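Local coordinates for protein fructosyl amine:oxygen oxidoreductase (Neosartorya fumigata, PDB 4WCT) that oxidatively deglycates fructosyl amines (Amadori products) with the help of a bound FAD cofactor, at residues S120-A125 / I281-F286; H129-E134 / K168-K173; Q251-A256 / D439-F444; K293-I298 / P351-R356; G316-V321 / R426-T431. One frame throughout, in Å; residues are numbered along the deposited sequence.

How the interactions relate
All five interactions reach a single mixed sheet, an example of one scaffold tied together by quite different contacts. Interactions 1 and 2 share helix 124-135, and their strands 117-121 and 168-172 are antiparallel neighbours; their centres lie about 10 Å apart, and interaction 2 is nested within the loop that interaction 1 closes. Interactions 3 and 5, centres about 7 Å apart, are joined by bonds from Arg253 to Ala430 and from Ser320 to Pro254. Interaction 4, its centre about 21 Å from that of interaction 1, still touches it where strands 284-287 and 295-310 pair. Interactions 4 and 5 cross along the chain, both nested inside interaction 3. Segments 426-431 and 439-444 are thereby fastened to the sheet.

Interaction 1: residues S120-A125 / I281-F286; sequences SGHTPA and IAKGFF
A backbone hydrogen bond and a lysine-over-imidazole CH-pi contact join the end of strand 117-121 and the loop after it to the loop that follows its parallel neighbour, strand 277-280, in the large mixed sheet of this FAD-dependent oxidoreductase. Ile281 N donates to Ser120 O at 2.9 Å, with the donor nearly in line with the Ser120 carbonyl bond, so the strand pairing is carried one step past the end of strand 277-280. Ile281 lays CG1 and CG2 against the same oxygen, while its side chain also packs on helix 124-135. Beyond it the chain turns back into strand 284-287, and Lys283 and Gly284, both facing Asn280, form a classic beta bulge.

The second half of the contact belongs to His122, just before Thr123, the N-cap of helix 124-135. With CG lodged between the backbone N and the carbonyl carbon (chi1 61°), the imidazole stands up toward the bulge, and its ND1 is hydrogen-bonded to Asn280 ND2. Ala282 CB meets the ring at its edge, 4.0 Å from His122 CE1. Lys283 crosses the histidine at about a right angle and carries its charged end on to a salt bridge with Asp338. On the way, its CE methylene, probably polarised by the neighbouring ammonium, sits over one face of the ring: Lys283 CE lies 3.6 Å from the centroid of the His122 imidazole, only 7° off the ring normal.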
# COMPACT_ATOMS: atom_id res chain seq x y z
N SER A 120 8.09 16.41 6.25
CA SER A 120 8.71 17.16 7.34
C SER A 120 9.40 16.22 8.35
O SER A 120 9.13 15.00 8.38
CB SER A 120 7.66 18.00 8.06
OG SER A 120 6.63 17.15 8.61
N GLY A 121 10.22 16.81 9.20
CA GLY A 121 10.81 16.12 10.35
C GLY A 121 11.09 17.12 11.43
O GLY A 121 10.98 18.33 11.20
N HIS A 122 11.44 16.65 12.63
CA HIS A 122 11.54 17.54 13.80
C HIS A 122 12.92 17.50 14.49
O HIS A 122 13.06 18.04 15.58
CB HIS A 122 10.40 17.29 14.79
CG HIS A 122 10.39 15.91 15.36
ND1 HIS A 122 10.02 14.83 14.60
CD2 HIS A 122 10.92 15.41 16.50
CE1 HIS A 122 10.33 13.72 15.24
NE2 HIS A 122 10.80 14.04 16.43
N THR A 123 13.88 16.85 13.88
CA THR A 123 15.28 16.92 14.29
C THR A 123 16.11 17.30 13.09
O THR A 123 15.77 17.01 11.95
CB THR A 123 15.80 15.58 14.85
OG1 THR A 123 15.97 14.62 13.79
CG2 THR A 123 14.91 15.03 15.93
N PRO A 124 17.30 17.86 13.33
CA PRO A 124 18.16 18.18 12.20
C PRO A 124 18.50 16.98 11.34
O PRO A 124 18.54 17.10 10.12
CB PRO A 124 19.41 18.78 12.88
CG PRO A 124 18.91 19.34 14.17
CD PRO A 124 17.75 18.47 14.60
N ALA A 125 18.73 15.82 11.95
CA ALA A 125 19.05 14.64 11.18
C ALA A 125 17.90 14.22 10.27
O ALA A 125 18.13 13.79 9.15
CB ALA A 125 19.43 13.49 12.10
N ILE A 281 8.08 12.30 8.88
CA ILE A 281 8.61 10.97 8.61
C ILE A 281 8.96 10.17 9.87
O ILE A 281 9.22 8.98 9.78
CB ILE A 281 9.85 11.02 7.69
CG1 ILE A 281 11.02 11.71 8.39
CG2 ILE A 281 9.48 11.67 6.36
CD1 ILE A 281 12.32 11.54 7.63
N ALA A 282 8.96 10.80 11.03
CA ALA A 282 9.20 10.07 12.27
C ALA A 282 8.08 10.23 13.27
O ALA A 282 8.26 9.92 14.44
CB ALA A 282 10.53 10.46 12.89
N LYS A 283 6.91 10.72 12.82
CA LYS A 283 5.76 10.87 13.72
C LYS A 283 4.47 10.34 13.11
O LYS A 283 3.78 9.52 13.71
CB LYS A 283 5.55 12.29 14.21
CG LYS A 283 6.62 12.72 15.21
CD LYS A 283 6.16 13.95 15.99
CE LYS A 283 7.22 14.41 16.97
NZ LYS A 283 7.14 13.60 18.19
N GLY A 284 4.17 10.76 11.91
CA GLY A 284 2.96 10.23 11.25
C GLY A 284 2.41 11.15 10.19
O GLY A 284 3.02 12.15 9.84
N PHE A 285 1.17 10.88 9.81
CA PHE A 285 0.47 11.73 8.88
C PHE A 285 -1.02 11.72 9.15
O PHE A 285 -1.53 10.80 9.78
CB PHE A 285 0.78 11.38 7.42
CG PHE A 285 0.47 9.95 7.03
CD1 PHE A 285 1.49 9.01 6.98
CD2 PHE A 285 -0.79 9.59 6.59
CE1 PHE A 285 1.24 7.70 6.57
CE2 PHE A 285 -1.04 8.28 6.19
CZ PHE A 285 -0.02 7.34 6.16
N PHE A 286 -1.72 12.71 8.61
CA PHE A 286 -3.18 12.67 8.62
C PHE A 286 -3.73 13.14 7.31
O PHE A 286 -3.03 13.85 6.57
CB PHE A 286 -3.80 13.49 9.76
CG PHE A 286 -4.04 14.94 9.44
CD1 PHE A 286 -5.31 15.37 9.05
CD2 PHE A 286 -3.06 15.87 9.61
CE1 PHE A 286 -5.55 16.72 8.84
CE2 PHE A 286 -3.28 17.22 9.36
CZ PHE A 286 -4.52 17.63 8.94

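Interaction 2: residues H129-E134 / K168-K173; sequences HIRKDE and KGWLHK
Helix-on-sheet packing brings helix 124-135 against strand 168-172, and Trp170 does most of the work from the strand side. Its indole reaches toward the helix and meets two successive residues there through its six-membered ring, both coming in obliquely. Ile130 offers the CG2 branch, which lies 3.7 Å from Trp170 CZ3 and equally close to CE3; because CG2 is anti to the backbone N, the longer CG1 arm points elsewhere, and its CD1 packs on the backbone of Ser120 and Gly121.

Arg131 touches the same indole twice. Its CB is 3.8 Å from Trp170 CH2, and beyond a bend at chi3 (-72°) the guanidinium folds back so that CH2 lies over one of its faces, toward the rim. The two planes are 74° apart, far from a parallel stack, and Arg131 NH2 stays 4.0 Å from Trp170 CZ2. The charge itself is answered on the helix, where Arg131 NH1 forms a salt bridge with Asp128.

Ile127 and Val135 of the helix and Lys144 of strand 143-145 also touch the indole. No hydrogen bond crosses between the two segments: this is largely apolar packing of a helix on one face of a mixed sheet, with one large aromatic residue bridging strand and helix.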
# COMPACT_ATOMS: atom_id res chain seq x y z
N HIS A 129 17.94 14.35 6.12
CA HIS A 129 17.58 13.19 5.35
C HIS A 129 16.57 13.53 4.27
O HIS A 129 16.65 13.09 3.10
CB HIS A 129 17.05 12.12 6.29
CG HIS A 129 16.56 10.90 5.59
ND1 HIS A 129 17.41 10.01 4.97
CD2 HIS A 129 15.31 10.40 5.42
CE1 HIS A 129 16.72 9.00 4.49
NE2 HIS A 129 15.44 9.23 4.71
N ILE A 130 15.55 14.28 4.66
CA ILE A 130 14.54 14.67 3.70
C ILE A 130 15.13 15.55 2.60
O ILE A 130 14.87 15.38 1.41
CB ILE A 130 13.39 15.41 4.39
CG1 ILE A 130 12.69 14.47 5.39
CG2 ILE A 130 12.40 15.89 3.34
CD1 ILE A 130 11.80 15.22 6.36
N ARG A 131 15.92 16.52 3.02
CA ARG A 131 16.58 17.43 2.07
C ARG A 131 17.42 16.68 1.03
O ARG A 131 17.23 16.84 -0.16
CB ARG A 131 17.47 18.40 2.85
CG ARG A 131 18.30 19.32 1.97
CD ARG A 131 19.30 20.07 2.85
NE ARG A 131 18.57 21.05 3.64
CZ ARG A 131 18.33 21.00 4.95
NH1 ARG A 131 18.98 20.15 5.76
NH2 ARG A 131 17.57 21.94 5.48
N LYS A 132 18.19 15.69 1.48
CA LYS A 132 19.11 14.96 0.60
C LYS A 132 18.45 13.91 -0.29
O LYS A 132 18.84 13.76 -1.46
CB LYS A 132 20.23 14.31 1.43
CG LYS A 132 21.17 15.35 2.02
CD LYS A 132 22.45 14.72 2.55
CE LYS A 132 22.56 14.88 4.06
NZ LYS A 132 23.33 13.78 4.71
N ASP A 133 17.46 13.20 0.25
CA ASP A 133 16.83 12.08 -0.44
C ASP A 133 15.58 12.44 -1.22
O ASP A 133 15.26 11.77 -2.20
CB ASP A 133 16.47 10.98 0.56
CG ASP A 133 17.64 10.11 0.92
OD1 ASP A 133 18.80 10.60 0.95
OD2 ASP A 133 17.38 8.94 1.30
N GLU A 134 14.84 13.44 -0.76
CA GLU A 134 13.53 13.73 -1.34
C GLU A 134 13.52 15.07 -2.07
O GLU A 134 12.95 15.20 -3.14
CB GLU A 134 12.45 13.72 -0.25
CG GLU A 134 12.58 12.56 0.74
CD GLU A 134 12.30 11.20 0.11
OE1 GLU A 134 11.57 11.15 -0.91
OE2 GLU A 134 12.84 10.19 0.62
N LYS A 168 10.62 21.21 10.56
CA LYS A 168 10.84 21.90 9.29
C LYS A 168 10.41 20.97 8.20
O LYS A 168 10.41 19.77 8.36
CB LYS A 168 12.30 22.30 9.09
CG LYS A 168 12.78 23.28 10.17
CD LYS A 168 14.05 24.03 9.82
CE LYS A 168 14.45 24.92 10.98
NZ LYS A 168 13.56 26.11 11.04
N GLY A 169 9.95 21.52 7.08
CA GLY A 169 9.49 20.69 6.02
C GLY A 169 9.29 21.43 4.72
O GLY A 169 9.78 22.54 4.55
N TRP A 170 8.81 20.69 3.74
CA TRP A 170 8.64 21.16 2.36
C TRP A 170 7.25 20.77 1.85
O TRP A 170 6.83 19.65 1.99
CB TRP A 170 9.68 20.55 1.44
CG TRP A 170 11.08 21.02 1.69
CD1 TRP A 170 11.73 21.99 1.01
CD2 TRP A 170 12.01 20.51 2.66
NE1 TRP A 170 13.02 22.11 1.47
CE2 TRP A 170 13.21 21.24 2.51
CE3 TRP A 170 11.93 19.59 3.69
CZ2 TRP A 170 14.35 20.99 3.29
CZ3 TRP A 170 13.08 19.31 4.44
CH2 TRP A 170 14.27 20.00 4.21
N LEU A 171 6.58 21.72 1.19
CA LEU A 171 5.29 21.53 0.57
C LEU A 171 5.45 21.38 -0.94
O LEU A 171 6.15 22.18 -1.59
CB LEU A 171 4.41 22.74 0.88
CG LEU A 171 3.11 22.87 0.06
CD1 LEU A 171 2.16 21.75 0.38
CD2 LEU A 171 2.44 24.20 0.33
N HIS A 172 4.87 20.31 -1.45
CA HIS A 172 4.83 19.92 -2.87
C HIS A 172 3.35 20.14 -3.27
O HIS A 172 2.49 19.41 -2.80
CB HIS A 172 5.22 18.40 -2.96
CG HIS A 172 5.08 17.81 -4.33
ND1 HIS A 172 5.48 16.53 -4.61
CD2 HIS A 172 4.79 18.39 -5.52
CE1 HIS A 172 5.37 16.31 -5.91
NE2 HIS A 172 4.94 17.42 -6.48
N LYS A 173 3.05 21.19 -4.01
CA LYS A 173 1.66 21.54 -4.28
C LYS A 173 0.96 20.72 -5.38
O LYS A 173 -0.24 20.50 -5.30
CB LYS A 173 1.59 23.01 -4.65
CG LYS A 173 1.20 23.91 -3.50
CD LYS A 173 1.26 25.38 -3.91
CE LYS A 173 2.60 26.02 -3.56
NZ LYS A 173 2.41 27.37 -2.94

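Interaction 3: residues Q251-A256 / D439-F444; sequences QLRPTA and DRIMDF
Arg253 and Ile441 approach from opposite directions, and the methyl end of the isoleucine lands on one face of the guanidinium. Ile441 CD1 lies 3.5 Å from Arg253 NH1. The arginine runs extended, with CG anti to the backbone N (chi1 -177°), until chi3 at 68° bends its head back over its own strand. There Arg253 NE donates to Thr255 OG1 at 2.9 Å, the hydroxyl lying 29° out of the guanidinium plane, and Thr255 OG1 in turn donates to Arg253 O at 2.8 Å.

Further along strand 253-263 of the large mixed sheet, Ala256, its side chain about 7 Å from the bound FAD, brings CB to the edge of the Phe444 ring, 3.7 Å from CE2. Tyr305 stacks on that phenylalanine and Phe323 meets it edge-to-face.

Arg253 NH1 also bonds to the backbone oxygens of Trp428 and Ala430, and NH2 forms a salt bridge with Asp362. The buried charge is thus bonded through all three of its nitrogens while a hydrocarbon covers one face, which should restrict its rotation.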
# COMPACT_ATOMS: atom_id res chain seq x y z
N GLN A 251 11.83 -12.99 -0.32
CA GLN A 251 11.69 -11.74 -1.01
C GLN A 251 10.57 -10.88 -0.44
O GLN A 251 10.55 -9.66 -0.66
CB GLN A 251 11.48 -11.93 -2.51
CG GLN A 251 12.67 -12.53 -3.23
CD GLN A 251 12.38 -12.75 -4.69
OE1 GLN A 251 12.55 -11.85 -5.53
NE2 GLN A 251 11.77 -13.86 -4.98
N LEU A 252 9.67 -11.47 0.33
CA LEU A 252 8.59 -10.71 0.97
C LEU A 252 8.72 -10.74 2.47
O LEU A 252 8.83 -11.80 3.08
CB LEU A 252 7.22 -11.25 0.55
CG LEU A 252 6.84 -11.15 -0.93
CD1 LEU A 252 5.42 -11.73 -1.12
CD2 LEU A 252 6.90 -9.72 -1.49
N ARG A 253 8.51 -9.57 3.09
CA ARG A 253 8.33 -9.48 4.53
C ARG A 253 6.96 -8.91 4.82
O ARG A 253 6.77 -7.71 4.71
CB ARG A 253 9.39 -8.60 5.17
CG ARG A 253 9.28 -8.55 6.66
CD ARG A 253 10.23 -7.56 7.33
NE ARG A 253 9.88 -6.19 7.02
CZ ARG A 253 10.64 -5.14 7.30
NH1 ARG A 253 11.78 -5.31 8.00
NH2 ARG A 253 10.27 -3.94 6.88
N PRO A 254 6.00 -9.76 5.23
CA PRO A 254 4.73 -9.19 5.63
C PRO A 254 4.90 -8.30 6.86
O PRO A 254 5.45 -8.73 7.86
CB PRO A 254 3.87 -10.42 5.95
CG PRO A 254 4.46 -11.51 5.10
CD PRO A 254 5.94 -11.23 5.11
N THR A 255 4.39 -7.09 6.78
CA THR A 255 4.66 -6.05 7.78
C THR A 255 3.41 -5.18 7.91
O THR A 255 2.72 -4.94 6.92
CB THR A 255 5.87 -5.17 7.36
OG1 THR A 255 6.95 -5.97 6.90
CG2 THR A 255 6.36 -4.28 8.49
N ALA A 256 3.10 -4.79 9.15
CA ALA A 256 1.88 -4.03 9.46
C ALA A 256 2.14 -2.63 9.94
O ALA A 256 3.05 -2.37 10.74
CB ALA A 256 1.05 -4.77 10.48
N ASP A 439 12.10 3.16 16.39
CA ASP A 439 13.15 3.07 15.38
C ASP A 439 13.71 1.64 15.31
O ASP A 439 14.90 1.42 15.09
CB ASP A 439 14.26 4.09 15.63
CG ASP A 439 13.87 5.48 15.16
OD1 ASP A 439 13.41 5.60 14.00
OD2 ASP A 439 13.76 6.36 16.02
N ARG A 440 12.81 0.68 15.43
CA ARG A 440 13.12 -0.69 15.16
C ARG A 440 11.83 -1.41 14.77
O ARG A 440 10.72 -0.91 14.99
CB ARG A 440 13.76 -1.35 16.38
CG ARG A 440 12.85 -1.60 17.56
CD ARG A 440 13.71 -2.13 18.73
NE ARG A 440 12.86 -2.53 19.83
CZ ARG A 440 12.61 -1.77 20.89
NH1 ARG A 440 13.35 -0.72 21.14
NH2 ARG A 440 11.72 -2.15 21.78
N ILE A 441 12.01 -2.54 14.09
CA ILE A 441 10.90 -3.43 13.78
C ILE A 441 10.35 -4.05 15.05
O ILE A 441 11.13 -4.51 15.92
CB ILE A 441 11.32 -4.56 12.82
CG1 ILE A 441 11.68 -3.98 11.44
CG2 ILE A 441 10.22 -5.59 12.72
CD1 ILE A 441 10.47 -3.48 10.65
N MET A 442 9.03 -4.00 15.21
CA MET A 442 8.39 -4.51 16.40
C MET A 442 7.63 -5.81 16.06
O MET A 442 7.53 -6.16 14.89
CB MET A 442 7.47 -3.43 17.01
CG MET A 442 8.28 -2.25 17.53
SD MET A 442 9.44 -2.63 18.91
CE MET A 442 8.34 -2.54 20.32
N ASP A 443 7.33 -6.59 17.08
CA ASP A 443 6.83 -7.95 16.89
C ASP A 443 5.51 -8.06 17.65
O ASP A 443 5.48 -7.84 18.84
CB ASP A 443 7.85 -8.95 17.44
CG ASP A 443 7.44 -10.42 17.24
OD1 ASP A 443 8.22 -11.29 17.69
OD2 ASP A 443 6.41 -10.73 16.58
N PHE A 444 4.41 -8.39 16.95
CA PHE A 444 3.10 -8.55 17.60
C PHE A 444 3.09 -9.65 18.65
O PHE A 444 2.27 -9.64 19.58
CB PHE A 444 2.01 -8.82 16.55
CG PHE A 444 1.55 -7.59 15.80
CD1 PHE A 444 1.11 -6.47 16.47
CD2 PHE A 444 1.50 -7.58 14.42
CE1 PHE A 444 0.60 -5.39 15.78
CE2 PHE A 444 1.00 -6.51 13.72
CZ PHE A 444 0.59 -5.40 14.40

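Interaction 4: residues K293-I298 / P351-R356; sequences KHELKI and PLSFAR
Glu295 and Ser353 join the start of strand 295-310 to strand 352-362 by a single side-chain hydrogen bond at the protein surface. Ser353 OG donates to Glu295 OE2 at 2.8 Å, reaching the oxygen from above the carboxylate plane, 50° out of it. The glutamate gets there by an extended chain beyond CG, while the serine hydroxyl sits between its backbone N and carbonyl carbon (chi1 65°), a rotation that turns OG across to the glutamate. The backbones themselves remain apart, the CA atoms of Glu295 and Ser353 being 7.9 Å from each other.

Other polar bonds share these groups. The second carboxylate oxygen, Glu295 OE1, bonds to His261 ND1, so the two oxygens serve different partners, and Ser353 OG has a further, weak hydrogen bond to His261 O.

Van der Waals contact adds little: Ser353 CB comes to 3.5 Å from Glu295 OE2, and Ser353 OG is 3.7 Å from Glu295 CG.

The gap is occupied by strand 253-263, which pairs antiparallel with both strands; the bond from Glu295 to Ser353 therefore spans this central strand close to where the chain turns a corner at Ser353. Nearby, Ile298 and Leu352 both rest on helix 330-343.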
# COMPACT_ATOMS: atom_id res chain seq x y z
N LYS A 293 -18.47 9.73 6.57
CA LYS A 293 -18.57 9.64 8.04
C LYS A 293 -17.85 10.76 8.78
O LYS A 293 -17.86 10.79 10.00
CB LYS A 293 -18.00 8.32 8.54
CG LYS A 293 -18.71 7.09 8.01
CD LYS A 293 -18.27 5.87 8.79
CE LYS A 293 -18.95 4.60 8.30
NZ LYS A 293 -18.61 3.47 9.21
N HIS A 294 -17.21 11.65 8.03
CA HIS A 294 -16.45 12.77 8.62
C HIS A 294 -15.39 12.31 9.60
O HIS A 294 -15.13 12.95 10.62
CB HIS A 294 -17.38 13.73 9.31
CG HIS A 294 -18.34 14.40 8.39
ND1 HIS A 294 -19.49 15.03 8.84
CD2 HIS A 294 -18.34 14.55 7.05
CE1 HIS A 294 -20.09 15.61 7.82
NE2 HIS A 294 -19.49 15.22 6.71
N GLU A 295 -14.71 11.24 9.23
CA GLU A 295 -13.67 10.65 10.11
C GLU A 295 -12.29 11.05 9.60
O GLU A 295 -12.02 11.00 8.41
CB GLU A 295 -13.80 9.14 10.14
CG GLU A 295 -14.84 8.67 11.13
CD GLU A 295 -14.98 7.16 11.22
OE1 GLU A 295 -14.73 6.45 10.21
OE2 GLU A 295 -15.54 6.74 12.24
N LEU A 296 -11.47 11.55 10.52
CA LEU A 296 -10.13 12.02 10.23
C LEU A 296 -9.17 10.90 10.63
O LEU A 296 -9.20 10.43 11.78
CB LEU A 296 -9.88 13.29 11.07
CG LEU A 296 -8.56 14.06 10.82
CD1 LEU A 296 -8.75 15.52 11.16
CD2 LEU A 296 -7.42 13.48 11.63
N LYS A 297 -8.36 10.47 9.66
CA LYS A 297 -7.46 9.33 9.84
C LYS A 297 -6.05 9.79 10.16
O LYS A 297 -5.51 10.67 9.48
CB LYS A 297 -7.40 8.51 8.56
CG LYS A 297 -6.60 7.21 8.74
CD LYS A 297 -6.45 6.45 7.44
CE LYS A 297 -5.20 6.94 6.70
NZ LYS A 297 -5.02 6.24 5.44
N ILE A 298 -5.46 9.17 11.18
CA ILE A 298 -4.07 9.41 11.59
C ILE A 298 -3.30 8.09 11.51
O ILE A 298 -3.78 7.07 12.01
CB ILE A 298 -3.95 9.91 13.04
CG1 ILE A 298 -4.80 11.16 13.26
CG2 ILE A 298 -2.50 10.22 13.34
CD1 ILE A 298 -6.10 10.93 13.97
N PRO A 351 -11.70 10.89 21.52
CA PRO A 351 -11.80 9.44 21.44
C PRO A 351 -11.68 8.92 20.03
O PRO A 351 -12.07 9.59 19.07
CB PRO A 351 -13.20 9.16 22.00
CG PRO A 351 -13.96 10.39 21.77
CD PRO A 351 -12.99 11.54 21.82
N LEU A 352 -11.10 7.74 19.90
CA LEU A 352 -10.99 7.09 18.61
C LEU A 352 -12.33 6.47 18.27
O LEU A 352 -12.96 5.83 19.11
CB LEU A 352 -9.91 6.02 18.62
CG LEU A 352 -8.50 6.46 18.98
CD1 LEU A 352 -7.58 5.25 18.82
CD2 LEU A 352 -8.05 7.66 18.15
N SER A 353 -12.72 6.60 17.01
CA SER A 353 -13.94 6.00 16.53
C SER A 353 -13.74 4.68 15.82
O SER A 353 -14.72 3.92 15.56
CB SER A 353 -14.68 6.99 15.65
OG SER A 353 -13.96 7.28 14.48
N PHE A 354 -12.50 4.45 15.38
CA PHE A 354 -12.12 3.25 14.60
C PHE A 354 -10.61 3.14 14.67
O PHE A 354 -9.92 4.15 14.72
CB PHE A 354 -12.53 3.39 13.16
CG PHE A 354 -12.21 2.18 12.31
CD1 PHE A 354 -12.89 0.99 12.51
CD2 PHE A 354 -11.22 2.24 11.34
CE1 PHE A 354 -12.58 -0.14 11.73
CE2 PHE A 354 -10.88 1.13 10.61
CZ PHE A 354 -11.56 -0.06 10.80
N ALA A 355 -10.10 1.91 14.60
CA ALA A 355 -8.67 1.72 14.42
C ALA A 355 -8.43 0.31 13.86
O ALA A 355 -9.22 -0.61 14.11
CB ALA A 355 -7.92 1.90 15.74
N ARG A 356 -7.36 0.15 13.09
CA ARG A 356 -6.99 -1.17 12.64
C ARG A 356 -5.50 -1.28 12.34
O ARG A 356 -4.83 -0.28 11.97
CB ARG A 356 -7.82 -1.63 11.42
CG ARG A 356 -7.41 -1.14 10.06
CD ARG A 356 -8.34 -1.70 9.01
NE ARG A 356 -7.98 -1.38 7.62
CZ ARG A 356 -7.29 -2.18 6.80
NH1 ARG A 356 -6.67 -3.27 7.22
NH2 ARG A 356 -7.23 -1.87 5.53

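Interaction 5: residues G316-V321 / R426-T431; sequences GQEKSV and RDWRAT
A bidentate salt bridge between Glu318 and Arg429 ties strand 318-320 to a turn in the C-terminal part of the chain. The guanidinium comes end-on, with Arg429 NH2 2.9 Å from Glu318 OE1 and Arg429 NH1 2.9 Å from Glu318 OE2. Both bonds are nearly straight (174° and 169°), each oxygen uses its syn lone pair, and the carboxylate and guanidinium planes lie only 7° apart. Such a flat, paired grip should restrain rotation of both groups. The arginine chain is extended from CG to NE, which carries its head across to the strand, where it crosses the glutamate at about a right angle.

Water mediates a second link. It lies in plane at the edge of the Trp428 ring, accepting from Trp428 NE1 at 3.0 Å and lying within hydrogen-bonding distance (2.6 Å) of Gln317 OE1, which also bonds to Lys250 NZ. Trp428 NE1 is 3.3 Å from Glu318 O as well, while Arg426 CG lies over one face of the indole.

Within the segment 426-431, Asp427 OD1 accepts from Arg429 N at 3.0 Å, and Asp427 O from Ala430 N. Together they define an Asx turn combined with a type I beta turn, a compact corner that presents Trp428 and Arg429 to the edge strand.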
# COMPACT_ATOMS: atom_id res chain seq x y z
N GLY A 316 14.49 -23.33 12.72
CA GLY A 316 15.15 -22.33 13.48
C GLY A 316 14.98 -20.91 12.99
O GLY A 316 15.58 -20.00 13.55
N GLN A 317 14.20 -20.74 11.92
CA GLN A 317 14.00 -19.40 11.35
C GLN A 317 12.57 -18.92 11.53
O GLN A 317 11.71 -19.68 11.91
CB GLN A 317 14.33 -19.40 9.86
CG GLN A 317 15.77 -19.83 9.59
CD GLN A 317 16.18 -19.64 8.15
OE1 GLN A 317 15.88 -18.61 7.55
NE2 GLN A 317 16.85 -20.64 7.58
N GLU A 318 12.40 -17.61 11.36
CA GLU A 318 11.12 -16.93 11.59
C GLU A 318 10.53 -16.56 10.25
O GLU A 318 11.25 -16.21 9.33
CB GLU A 318 11.33 -15.61 12.35
CG GLU A 318 12.08 -15.67 13.65
CD GLU A 318 12.45 -14.28 14.16
OE1 GLU A 318 11.87 -13.91 15.17
OE2 GLU A 318 13.22 -13.54 13.50
N LYS A 319 9.22 -16.40 10.25
CA LYS A 319 8.49 -15.89 9.11
C LYS A 319 7.28 -15.12 9.68
O LYS A 319 6.47 -15.68 10.42
CB LYS A 319 8.00 -17.07 8.26
CG LYS A 319 7.39 -16.70 6.91
CD LYS A 319 7.28 -17.90 5.96
CE LYS A 319 6.71 -17.46 4.62
NZ LYS A 319 6.33 -18.55 3.69
N SER A 320 7.09 -13.88 9.22
CA SER A 320 6.00 -13.02 9.67
C SER A 320 4.65 -13.40 9.01
O SER A 320 4.56 -13.50 7.79
CB SER A 320 6.32 -11.57 9.32
OG SER A 320 5.30 -10.70 9.83
N VAL A 321 3.64 -13.64 9.84
CA VAL A 321 2.33 -14.08 9.38
C VAL A 321 1.28 -13.04 9.76
O VAL A 321 1.01 -12.83 10.93
CB VAL A 321 1.92 -15.42 10.01
CG1 VAL A 321 0.59 -15.87 9.41
CG2 VAL A 321 3.02 -16.44 9.73
N ARG A 426 18.30 -12.63 4.57
CA ARG A 426 17.61 -11.38 4.87
C ARG A 426 17.52 -11.14 6.39
O ARG A 426 17.12 -12.02 7.17
CB ARG A 426 16.20 -11.46 4.31
CG ARG A 426 15.42 -10.17 4.50
CD ARG A 426 14.32 -10.04 3.50
NE ARG A 426 13.55 -8.81 3.70
CZ ARG A 426 12.55 -8.43 2.94
NH1 ARG A 426 12.02 -9.26 2.06
NH2 ARG A 426 11.96 -7.26 3.16
N ASP A 427 17.79 -9.90 6.79
CA ASP A 427 17.53 -9.44 8.15
C ASP A 427 16.12 -8.89 8.26
O ASP A 427 15.83 -7.80 7.73
CB ASP A 427 18.49 -8.31 8.50
CG ASP A 427 18.28 -7.78 9.89
OD1 ASP A 427 17.49 -8.33 10.68
OD2 ASP A 427 19.04 -6.85 10.25
N TRP A 428 15.24 -9.68 8.87
CA TRP A 428 13.84 -9.29 8.95
C TRP A 428 13.63 -8.03 9.76
O TRP A 428 12.54 -7.47 9.73
CB TRP A 428 12.98 -10.39 9.55
CG TRP A 428 12.97 -11.67 8.77
CD1 TRP A 428 13.42 -12.89 9.19
CD2 TRP A 428 12.54 -11.85 7.41
NE1 TRP A 428 13.28 -13.81 8.20
CE2 TRP A 428 12.72 -13.21 7.10
CE3 TRP A 428 11.90 -11.03 6.48
CZ2 TRP A 428 12.37 -13.75 5.86
CZ3 TRP A 428 11.57 -11.55 5.25
CH2 TRP A 428 11.73 -12.92 4.98
N ARG A 429 14.59 -7.70 10.63
CA ARG A 429 14.46 -6.55 11.50
C ARG A 429 15.10 -5.28 10.95
O ARG A 429 15.15 -4.26 11.63
CB ARG A 429 14.97 -6.89 12.92
CG ARG A 429 14.05 -7.89 13.63
CD ARG A 429 14.52 -8.28 15.02
NE ARG A 429 13.52 -9.15 15.64
CZ ARG A 429 13.30 -10.39 15.25
NH1 ARG A 429 14.01 -10.89 14.25
NH2 ARG A 429 12.48 -11.19 15.94
N ALA A 430 15.53 -5.31 9.68
CA ALA A 430 16.00 -4.12 9.00
C ALA A 430 14.91 -3.08 8.92
O ALA A 430 13.74 -3.39 8.67
CB ALA A 430 16.48 -4.48 7.61
N THR A 431 15.24 -1.82 9.21
CA THR A 431 14.20 -0.80 9.24
C THR A 431 13.86 -0.20 7.86
O THR A 431 12.88 0.52 7.74
CB THR A 431 14.55 0.33 10.23
OG1 THR A 431 15.86 0.83 9.93
CG2 THR A 431 14.49 -0.17 11.64
O HOH W 1 14.25 -16.56 7.58